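Hydrolase family protein (Deinococcus radiodurans R1, PDB 3CNH) is a predicted hydrolase of the haloacid dehalogenase-like superfamily and probably acts as a phosphatase. Local coordinates at residues G13-Q24 with M81-L92; A46-R54 with T133-K141. One frame throughout, in Å; residues are numbered along the deposited sequence.

Interaction 1. Residues G13-Q24 with M81-L92; sequences GVLLTNGWDREQ and MEEQSQPRPEVL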
loop_
_atom_site.group_PDB
_atom_site.type_symbol
_atom_site.label_atom_id
_atom_site.label_comp_id
_atom_site.label_asym_id
_atom_site.label_seq_id
_atom_site.Cartn_x
_atom_site.Cartn_y
_atom_site.Cartn_z
ATOM N N GLY A 13 -5.335 -0.521 3.794
ATOM C CA GLY A 13 -5.832 -0.231 5.131
ATOM C C GLY A 13 -6.180 1.219 5.379
ATOM O O GLY A 13 -6.605 1.591 6.482
ATOM N N VAL A 14 -6.017 2.016 4.333
ATOM C CA VAL A 14 -6.299 3.457 4.398
ATOM C C VAL A 14 -7.288 3.843 3.300
ATOM O O VAL A 14 -8.486 4.077 3.555
ATOM C CB VAL A 14 -4.999 4.274 4.348
ATOM C CG1 VAL A 14 -5.244 5.777 4.328
ATOM C CG2 VAL A 14 -4.107 3.940 5.565
ATOM N N LEU A 15 -6.789 3.847 2.072
ATOM C CA LEU A 15 -7.616 4.196 0.902
ATOM C C LEU A 15 -8.453 3.019 0.405
ATOM O O LEU A 15 -9.588 3.150 -0.048
ATOM C CB LEU A 15 -6.728 4.698 -0.236
ATOM C CG LEU A 15 -6.013 6.027 0.049
ATOM C CD1 LEU A 15 -4.961 6.317 -1.027
ATOM C CD2 LEU A 15 -7.031 7.161 0.197
ATOM N N LEU A 16 -7.837 1.865 0.485
ATOM C CA LEU A 16 -8.440 0.588 0.076
ATOM C C LEU A 16 -8.173 -0.438 1.139
ATOM O O LEU A 16 -7.402 -0.214 2.067
ATOM C CB LEU A 16 -7.805 0.087 -1.232
ATOM C CG LEU A 16 -7.766 1.020 -2.471
ATOM C CD1 LEU A 16 -6.973 0.355 -3.621
ATOM C CD2 LEU A 16 -9.158 1.444 -2.911
ATOM N N THR A 17 -8.819 -1.577 0.978
ATOM C CA THR A 17 -8.502 -2.726 1.826
ATOM C C THR A 17 -7.068 -3.141 1.492
ATOM O O THR A 17 -6.486 -2.707 0.508
ATOM C CB THR A 17 -9.427 -3.934 1.535
ATOM O OG1 THR A 17 -9.354 -4.262 0.140
ATOM C CG2 THR A 17 -10.844 -3.622 1.929
ATOM N N ASN A 18 -6.467 -3.967 2.331
ATOM C CA ASN A 18 -5.170 -4.555 1.973
ATOM C C ASN A 18 -5.350 -5.390 0.714
ATOM O O ASN A 18 -6.454 -5.791 0.399
ATOM C CB ASN A 18 -4.617 -5.398 3.095
ATOM C CG ASN A 18 -4.203 -4.550 4.267
ATOM O OD1 ASN A 18 -3.581 -3.514 4.077
ATOM N ND2 ASN A 18 -4.593 -4.946 5.460
ATOM N N GLY A 19 -4.282 -5.554 -0.032
ATOM C CA GLY A 19 -4.365 -6.291 -1.293
ATOM C C GLY A 19 -4.202 -7.789 -1.165
ATOM O O GLY A 19 -4.809 -8.563 -1.888
ATOM N N TRP A 20 -3.394 -8.189 -0.205
ATOM C CA TRP A 20 -3.037 -9.629 -0.108
ATOM C C TRP A 20 -2.552 -9.967 1.299
ATOM O O TRP A 20 -1.467 -10.471 1.523
ATOM C CB TRP A 20 -2.002 -9.917 -1.197
ATOM C CG TRP A 20 -1.771 -11.371 -1.546
ATOM C CD1 TRP A 20 -0.547 -11.988 -1.651
ATOM C CD2 TRP A 20 -2.741 -12.358 -1.877
ATOM N NE1 TRP A 20 -0.707 -13.276 -2.010
ATOM C CE2 TRP A 20 -2.038 -13.545 -2.178
ATOM C CE3 TRP A 20 -4.137 -12.373 -1.952
ATOM C CZ2 TRP A 20 -2.684 -14.719 -2.491
ATOM C CZ3 TRP A 20 -4.774 -13.545 -2.297
ATOM C CH2 TRP A 20 -4.050 -14.708 -2.555
ATOM N N ASP A 21 -3.404 -9.613 2.253
ATOM C CA ASP A 21 -3.140 -9.856 3.683
ATOM C C ASP A 21 -3.499 -11.257 4.110
ATOM O O ASP A 21 -4.031 -12.075 3.356
ATOM C CB ASP A 21 -3.805 -8.784 4.601
ATOM C CG ASP A 21 -5.351 -8.882 4.669
ATOM O OD1 ASP A 21 -5.942 -9.967 4.421
ATOM O OD2 ASP A 21 -5.994 -7.848 5.038
ATOM N N ARG A 22 -3.173 -11.526 5.362
ATOM C CA ARG A 22 -3.380 -12.849 5.933
ATOM C C ARG A 22 -4.784 -13.387 5.745
ATOM O O ARG A 22 -4.994 -14.539 5.359
ATOM C CB ARG A 22 -3.021 -12.870 7.438
ATOM N N GLU A 23 -5.753 -12.524 5.991
ATOM C CA GLU A 23 -7.152 -12.956 5.986
ATOM C C GLU A 23 -7.628 -13.283 4.576
ATOM O O GLU A 23 -8.293 -14.275 4.316
ATOM C CB GLU A 23 -8.049 -11.896 6.655
ATOM C CG GLU A 23 -7.673 -11.642 8.134
ATOM C CD GLU A 23 -6.482 -10.658 8.386
ATOM O OE1 GLU A 23 -5.892 -10.045 7.452
ATOM O OE2 GLU A 23 -6.141 -10.484 9.582
ATOM N N GLN A 24 -7.232 -12.431 3.665
ATOM C CA GLN A 24 -7.563 -12.595 2.259
ATOM C C GLN A 24 -6.900 -13.828 1.664
ATOM O O GLN A 24 -7.522 -14.584 0.932
ATOM C CB GLN A 24 -7.152 -11.357 1.491
ATOM C CG GLN A 24 -7.976 -10.120 1.903
ATOM C CD GLN A 24 -7.372 -8.875 1.401
ATOM O OE1 GLN A 24 -6.165 -8.821 1.209
ATOM N NE2 GLN A 24 -8.206 -7.825 1.173
HETATM N N MSE A 81 -7.122 -12.868 -6.734
HETATM C CA MSE A 81 -6.242 -12.018 -5.908
HETATM C C MSE A 81 -6.683 -10.567 -6.056
HETATM O O MSE A 81 -6.900 -9.847 -5.085
HETATM C CB MSE A 81 -4.763 -12.116 -6.320
HETATM C CG MSE A 81 -4.127 -13.407 -6.019
HETATM SE SE MSE A 81 -2.259 -13.470 -6.586
HETATM C CE MSE A 81 -1.687 -11.867 -5.776
ATOM N N GLU A 82 -6.866 -10.175 -7.306
ATOM C CA GLU A 82 -7.195 -8.778 -7.636
ATOM C C GLU A 82 -8.499 -8.345 -6.981
ATOM O O GLU A 82 -8.646 -7.223 -6.448
ATOM C CB GLU A 82 -7.205 -8.582 -9.158
ATOM C CG GLU A 82 -5.797 -8.578 -9.697
ATOM C CD GLU A 82 -5.735 -8.502 -11.208
ATOM O OE1 GLU A 82 -6.788 -8.728 -11.843
ATOM O OE2 GLU A 82 -4.623 -8.239 -11.718
ATOM N N GLU A 83 -9.435 -9.265 -6.982
ATOM C CA GLU A 83 -10.765 -9.017 -6.429
ATOM C C GLU A 83 -10.840 -8.803 -4.936
ATOM O O GLU A 83 -11.889 -8.379 -4.423
ATOM C CB GLU A 83 -11.724 -10.139 -6.794
ATOM C CG GLU A 83 -11.981 -10.130 -8.271
ATOM C CD GLU A 83 -12.574 -11.404 -8.736
ATOM O OE1 GLU A 83 -12.739 -12.324 -7.897
ATOM O OE2 GLU A 83 -12.848 -11.488 -9.949
ATOM N N GLN A 84 -9.752 -9.084 -4.250
ATOM C CA GLN A 84 -9.702 -8.886 -2.793
ATOM C C GLN A 84 -9.669 -7.395 -2.482
ATOM O O GLN A 84 -9.981 -6.991 -1.371
ATOM C CB GLN A 84 -8.485 -9.537 -2.143
ATOM C CG GLN A 84 -8.451 -11.042 -2.369
ATOM C CD GLN A 84 -9.716 -11.685 -1.980
ATOM O OE1 GLN A 84 -10.079 -11.678 -0.806
ATOM N NE2 GLN A 84 -10.428 -12.268 -2.961
ATOM N N SER A 85 -9.297 -6.598 -3.473
ATOM C CA SER A 85 -9.155 -5.139 -3.291
ATOM C C SER A 85 -10.502 -4.472 -3.385
ATOM O O SER A 85 -11.207 -4.606 -4.362
ATOM C CB SER A 85 -8.187 -4.545 -4.309
ATOM O OG SER A 85 -6.852 -4.977 -4.054
ATOM N N GLN A 86 -10.844 -3.773 -2.314
ATOM C CA GLN A 86 -12.103 -3.060 -2.232
ATOM C C GLN A 86 -11.871 -1.644 -1.657
ATOM O O GLN A 86 -10.877 -1.394 -0.982
ATOM C CB GLN A 86 -13.047 -3.838 -1.343
ATOM C CG GLN A 86 -13.355 -5.236 -1.889
ATOM C CD GLN A 86 -14.155 -5.213 -3.201
ATOM O OE1 GLN A 86 -14.974 -4.325 -3.427
ATOM N NE2 GLN A 86 -13.938 -6.217 -4.056
ATOM N N PRO A 87 -12.794 -0.733 -1.920
ATOM C CA PRO A 87 -12.528 0.590 -1.391
ATOM C C PRO A 87 -12.873 0.780 0.051
ATOM O O PRO A 87 -13.654 0.027 0.632
ATOM C CB PRO A 87 -13.509 1.477 -2.197
ATOM C CG PRO A 87 -14.617 0.581 -2.538
ATOM C CD PRO A 87 -14.028 -0.798 -2.715
ATOM N N ARG A 88 -12.239 1.798 0.619
ATOM C CA ARG A 88 -12.596 2.331 1.949
ATOM C C ARG A 88 -13.244 3.681 1.639
ATOM O O ARG A 88 -12.576 4.705 1.631
ATOM C CB ARG A 88 -11.370 2.516 2.832
ATOM C CG ARG A 88 -10.748 1.229 3.284
ATOM C CD ARG A 88 -11.593 0.565 4.345
ATOM N NE ARG A 88 -11.050 -0.744 4.667
ATOM C CZ ARG A 88 -10.035 -0.934 5.497
ATOM N NH1 ARG A 88 -9.475 0.110 6.081
ATOM N NH2 ARG A 88 -9.565 -2.154 5.726
ATOM N N PRO A 89 -14.573 3.689 1.352
ATOM C CA PRO A 89 -15.255 4.853 0.855
ATOM C C PRO A 89 -15.052 6.185 1.536
ATOM O O PRO A 89 -14.850 7.181 0.863
ATOM C CB PRO A 89 -16.732 4.441 0.893
ATOM C CG PRO A 89 -16.729 2.967 0.897
ATOM C CD PRO A 89 -15.511 2.580 1.631
ATOM N N GLU A 90 -15.119 6.204 2.855
ATOM C CA GLU A 90 -15.025 7.482 3.564
ATOM C C GLU A 90 -13.627 8.099 3.471
ATOM O O GLU A 90 -13.482 9.317 3.304
ATOM C CB GLU A 90 -15.472 7.364 5.026
ATOM C CG GLU A 90 -16.905 6.877 5.230
ATOM C CD GLU A 90 -17.223 6.588 6.709
ATOM O OE1 GLU A 90 -16.280 6.463 7.537
ATOM O OE2 GLU A 90 -18.420 6.472 7.044
ATOM N N VAL A 91 -12.611 7.265 3.589
ATOM C CA VAL A 91 -11.218 7.760 3.532
ATOM C C VAL A 91 -10.890 8.177 2.101
ATOM O O VAL A 91 -10.244 9.198 1.830
ATOM C CB VAL A 91 -10.207 6.796 4.122
ATOM C CG1 VAL A 91 -8.816 7.339 3.892
ATOM C CG2 VAL A 91 -10.496 6.620 5.598
ATOM N N LEU A 92 -11.362 7.375 1.167
ATOM C CA LEU A 92 -11.228 7.720 -0.267
ATOM C C LEU A 92 -11.778 9.053 -0.574
ATOM O O LEU A 92 -11.176 9.872 -1.263
ATOM C CB LEU A 92 -11.989 6.768 -1.173
ATOM C CG LEU A 92 -11.174 5.563 -1.555
ATOM C CD1 LEU A 92 -12.012 4.520 -2.236
ATOM C CD2 LEU A 92 -10.033 6.004 -2.457
HETATM O O HOH W 1 -6.061 -7.487 -4.044
HETATM O O HOH W 2 -11.114 -7.854 0.946
#
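Thr17 grips the backbone of Gln86 at two points. Thr17 N donates to Gln86 O (2.8 Å). In return, Gln86 N donates to Thr17 OG1 (2.9 Å). The hydroxyl sits between Thr17's own N and carbonyl carbon (chi1 55°), which brings it up to the N-H of Gln86. A third bond runs from Arg88 N to Leu15 O (3.0 Å). Between these bonds the backbones of Leu16 and Pro87 form a single beta bridge. The tight part lies toward the core. Val91 CB meets Val14 O at 3.3 Å, and Leu92 CG packs on Leu15 O. Trp9 of strand 6-9 touches both valines. The segments contain the two linkers between the Rossmann-like core and the helical C1 cap of the haloacid dehalogenase fold. At the cap end, Met81 lies over one face of the Trp20 ring, a Met-aromatic contact with SE 4.5 Å from the six-membered ring centroid. Trp20 NE1 bonds to Tyr60. Gln24 and Gln84 slide past each other in opposite directions, amide planes 87° apart. One water joins Gln24 NE2 to Gln84 O. Another fills the polar junction of Gly19 O, Met81 O and Ser85 OG, which also bonds Arg118. Gln86 and Arg88 form the solvent side.

Interaction 2. Residues A46-R54 with T133-K141; sequences AAPELELGR and TSSALGVMK. With PO4 (phosphate ion), chain D.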
loop_
_atom_site.group_PDB
_atom_site.type_symbol
_atom_site.label_atom_id
_atom_site.label_comp_id
_atom_site.label_asym_id
_atom_site.label_seq_id
_atom_site.Cartn_x
_atom_site.Cartn_y
_atom_site.Cartn_z
ATOM N N ALA A 46 8.547 -16.176 -0.189
ATOM C CA ALA A 46 8.604 -15.482 -1.496
ATOM C C ALA A 46 8.078 -14.075 -1.524
ATOM O O ALA A 46 8.488 -13.248 -2.344
ATOM C CB ALA A 46 7.911 -16.329 -2.585
ATOM N N ALA A 47 7.149 -13.768 -0.616
ATOM C CA ALA A 47 6.494 -12.477 -0.658
ATOM C C ALA A 47 7.382 -11.229 -0.679
ATOM O O ALA A 47 7.133 -10.312 -1.455
ATOM C CB ALA A 47 5.433 -12.375 0.438
ATOM N N PRO A 48 8.415 -11.170 0.173
ATOM C CA PRO A 48 9.156 -9.918 0.208
ATOM C C PRO A 48 9.757 -9.510 -1.115
ATOM O O PRO A 48 9.754 -8.316 -1.460
ATOM C CB PRO A 48 10.246 -10.183 1.281
ATOM C CG PRO A 48 9.590 -11.181 2.198
ATOM C CD PRO A 48 8.823 -12.090 1.256
ATOM N N GLU A 49 10.248 -10.510 -1.870
ATOM C CA GLU A 49 10.888 -10.198 -3.134
ATOM C C GLU A 49 9.870 -9.759 -4.173
ATOM O O GLU A 49 10.152 -8.926 -5.028
ATOM C CB GLU A 49 11.756 -11.338 -3.616
ATOM C CG GLU A 49 13.037 -11.524 -2.787
ATOM C CD GLU A 49 14.046 -10.420 -2.977
ATOM O OE1 GLU A 49 13.789 -9.259 -2.563
ATOM O OE2 GLU A 49 15.083 -10.694 -3.550
ATOM N N LEU A 50 8.656 -10.272 -4.052
ATOM C CA LEU A 50 7.576 -9.839 -4.950
ATOM C C LEU A 50 7.235 -8.373 -4.621
ATOM O O LEU A 50 7.072 -7.517 -5.470
ATOM C CB LEU A 50 6.333 -10.719 -4.749
ATOM C CG LEU A 50 5.162 -10.323 -5.673
ATOM C CD1 LEU A 50 5.495 -10.463 -7.126
ATOM C CD2 LEU A 50 3.934 -11.121 -5.285
ATOM N N GLU A 51 7.080 -8.128 -3.341
ATOM C CA GLU A 51 6.770 -6.795 -2.806
ATOM C C GLU A 51 7.819 -5.742 -3.231
ATOM O O GLU A 51 7.507 -4.562 -3.473
ATOM C CB GLU A 51 6.657 -6.927 -1.269
ATOM C CG GLU A 51 6.262 -5.704 -0.476
ATOM C CD GLU A 51 6.211 -6.009 1.023
ATOM O OE1 GLU A 51 6.512 -7.171 1.444
ATOM O OE2 GLU A 51 5.870 -5.081 1.782
ATOM N N LEU A 52 9.060 -6.179 -3.323
ATOM C CA LEU A 52 10.192 -5.307 -3.680
ATOM C C LEU A 52 10.464 -5.227 -5.177
ATOM O O LEU A 52 11.394 -4.575 -5.631
ATOM C CB LEU A 52 11.479 -5.757 -2.947
ATOM C CG LEU A 52 11.433 -5.508 -1.424
ATOM C CD1 LEU A 52 12.495 -6.246 -0.643
ATOM C CD2 LEU A 52 11.561 -3.980 -1.169
ATOM N N GLY A 53 9.642 -5.940 -5.939
ATOM C CA GLY A 53 9.734 -5.942 -7.392
ATOM C C GLY A 53 10.928 -6.645 -7.993
ATOM O O GLY A 53 11.319 -6.377 -9.128
ATOM N N ARG A 54 11.496 -7.579 -7.219
ATOM C CA ARG A 54 12.683 -8.317 -7.623
ATOM C C ARG A 54 12.361 -9.753 -8.078
ATOM O O ARG A 54 13.241 -10.508 -8.507
ATOM C CB ARG A 54 13.756 -8.266 -6.554
ATOM C CG ARG A 54 14.293 -6.838 -6.325
ATOM C CD ARG A 54 14.868 -6.216 -7.570
ATOM N NE ARG A 54 15.910 -7.007 -8.210
ATOM C CZ ARG A 54 17.193 -7.009 -7.850
ATOM N NH1 ARG A 54 17.624 -6.245 -6.860
ATOM N NH2 ARG A 54 18.047 -7.783 -8.503
ATOM N N THR A 133 6.033 3.326 -4.616
ATOM C CA THR A 133 5.662 1.965 -4.270
ATOM C C THR A 133 6.877 1.054 -4.163
ATOM O O THR A 133 7.821 1.139 -4.958
ATOM C CB THR A 133 4.691 1.407 -5.287
ATOM O OG1 THR A 133 3.564 2.292 -5.435
ATOM C CG2 THR A 133 4.232 -0.008 -4.885
ATOM N N SER A 134 6.819 0.154 -3.194
ATOM C CA SER A 134 7.957 -0.742 -2.923
ATOM C C SER A 134 8.483 -1.495 -4.129
ATOM O O SER A 134 9.683 -1.677 -4.287
ATOM C CB SER A 134 7.601 -1.770 -1.837
ATOM O OG SER A 134 6.446 -2.516 -2.211
ATOM N N SER A 135 7.559 -1.957 -4.947
ATOM C CA SER A 135 7.895 -2.806 -6.118
ATOM C C SER A 135 8.555 -2.007 -7.225
ATOM O O SER A 135 9.209 -2.556 -8.099
ATOM C CB SER A 135 6.684 -3.590 -6.591
ATOM O OG SER A 135 5.586 -2.736 -6.878
ATOM N N ALA A 136 8.373 -0.696 -7.176
ATOM C CA ALA A 136 9.047 0.187 -8.126
ATOM C C ALA A 136 10.428 0.633 -7.643
ATOM O O ALA A 136 11.340 0.799 -8.430
ATOM C CB ALA A 136 8.170 1.427 -8.415
ATOM N N LEU A 137 10.538 0.848 -6.330
ATOM C CA LEU A 137 11.713 1.471 -5.716
ATOM C C LEU A 137 12.712 0.531 -5.095
ATOM O O LEU A 137 13.854 0.911 -4.832
ATOM C CB LEU A 137 11.268 2.487 -4.668
ATOM C CG LEU A 137 10.495 3.657 -5.306
ATOM C CD1 LEU A 137 9.935 4.602 -4.224
ATOM C CD2 LEU A 137 11.310 4.463 -6.318
ATOM N N GLY A 138 12.287 -0.698 -4.842
ATOM C CA GLY A 138 13.223 -1.694 -4.288
ATOM C C GLY A 138 13.543 -1.589 -2.804
ATOM O O GLY A 138 14.466 -2.237 -2.304
ATOM N N VAL A 139 12.741 -0.801 -2.118
ATOM C CA VAL A 139 12.776 -0.662 -0.639
ATOM C C VAL A 139 11.326 -0.608 -0.188
ATOM O O VAL A 139 10.440 -0.324 -0.983
ATOM C CB VAL A 139 13.594 0.565 -0.098
ATOM C CG1 VAL A 139 15.108 0.277 -0.194
ATOM C CG2 VAL A 139 13.219 1.786 -0.871
HETATM N N MSE A 140 11.095 -0.910 1.081
HETATM C CA MSE A 140 9.739 -0.997 1.630
HETATM C C MSE A 140 9.641 -0.340 3.005
HETATM O O MSE A 140 10.603 -0.279 3.758
HETATM C CB MSE A 140 9.302 -2.475 1.749
HETATM C CG MSE A 140 10.044 -3.150 2.826
HETATM SE SE MSE A 140 9.392 -4.994 3.129
HETATM C CE MSE A 140 10.012 -5.602 1.693
ATOM N N LYS A 141 8.472 0.201 3.305
ATOM C CA LYS A 141 8.193 0.619 4.661
ATOM C C LYS A 141 8.372 -0.648 5.490
ATOM O O LYS A 141 8.024 -1.737 5.027
ATOM C CB LYS A 141 6.752 1.126 4.783
ATOM C CG LYS A 141 6.462 2.365 4.012
ATOM C CD LYS A 141 5.005 2.839 4.232
ATOM C CE LYS A 141 4.028 1.864 3.727
ATOM N NZ LYS A 141 2.625 2.346 3.690
HETATM P P PO4 D . 0.383 -0.657 1.922
HETATM O O1 PO4 D . 1.703 -0.099 2.198
HETATM O O2 PO4 D . -0.444 -0.682 3.213
HETATM O O3 PO4 D . -0.372 -0.062 0.723
HETATM O O4 PO4 D . 0.455 -2.149 1.597
HETATM O O HOH W 3 12.396 -2.994 -7.807
#
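Ser134 OG donates to Glu51 O (2.6 Å), coming from above the carbonyl plane. A chi1 of 56° turns OG back over the main chain toward that oxygen. Beside it, Met140 CE is pressed tightly against Leu52 CG (3.4 Å), and the two side chains cross at about a right angle. The extended Glu51 side chain also crosses Met140, a selenomethionine; in one of its two conformers OE2 lies 3.8 Å from SE. Leu52 CD2 reaches on to the backbone carbonyl carbons of Gly138 and Val139. Gly53 closes helix 36-51 in a Schellman motif, and a water links Leu52 O to Ser135 O. Further out, Glu110 fixes both serines: its N bonds Ser134 OG and its O bonds Ser135 OG. An alanine at Ser134 removes the hydroxyl, and the Glu51 carbonyl and Glu110 N would probably be left without the atom that joins them, the helix end held less firmly. The segment leads on to Lys141, which matches the motif III lysine of the haloacid dehalogenase fold. Its NZ bonds the phosphate, as do Asn109 N and Gly12 N, and forms salt bridges with Asp10 and Asp165. A buried hydroxyl beside an apolar Leu52-Met140 patch thus ties cap to core near this site.

The segments alternate along the chain: 13-24, 46-54, 81-92, then 133-141. The two contacts are centred about 18 Å apart, on opposite sides of the chain's centre, and their nearest atoms are about 6 Å apart. Helices 22-32 and 36-51 follow each other in the cap and belong to one contact each. Interaction 1 lies at the hinge region. Interaction 2 sets the end of cap helix 36-51 against short helix 134-137 and the loop after it, which follow strand 131-133, an outermost strand of the parallel sheet. The bound phosphate lies near both, close to Asn18 and Lys141, consistent with an active site at the cap-core interface. A sodium ion is bound nearby by Asp10, Gly12 and Asp166.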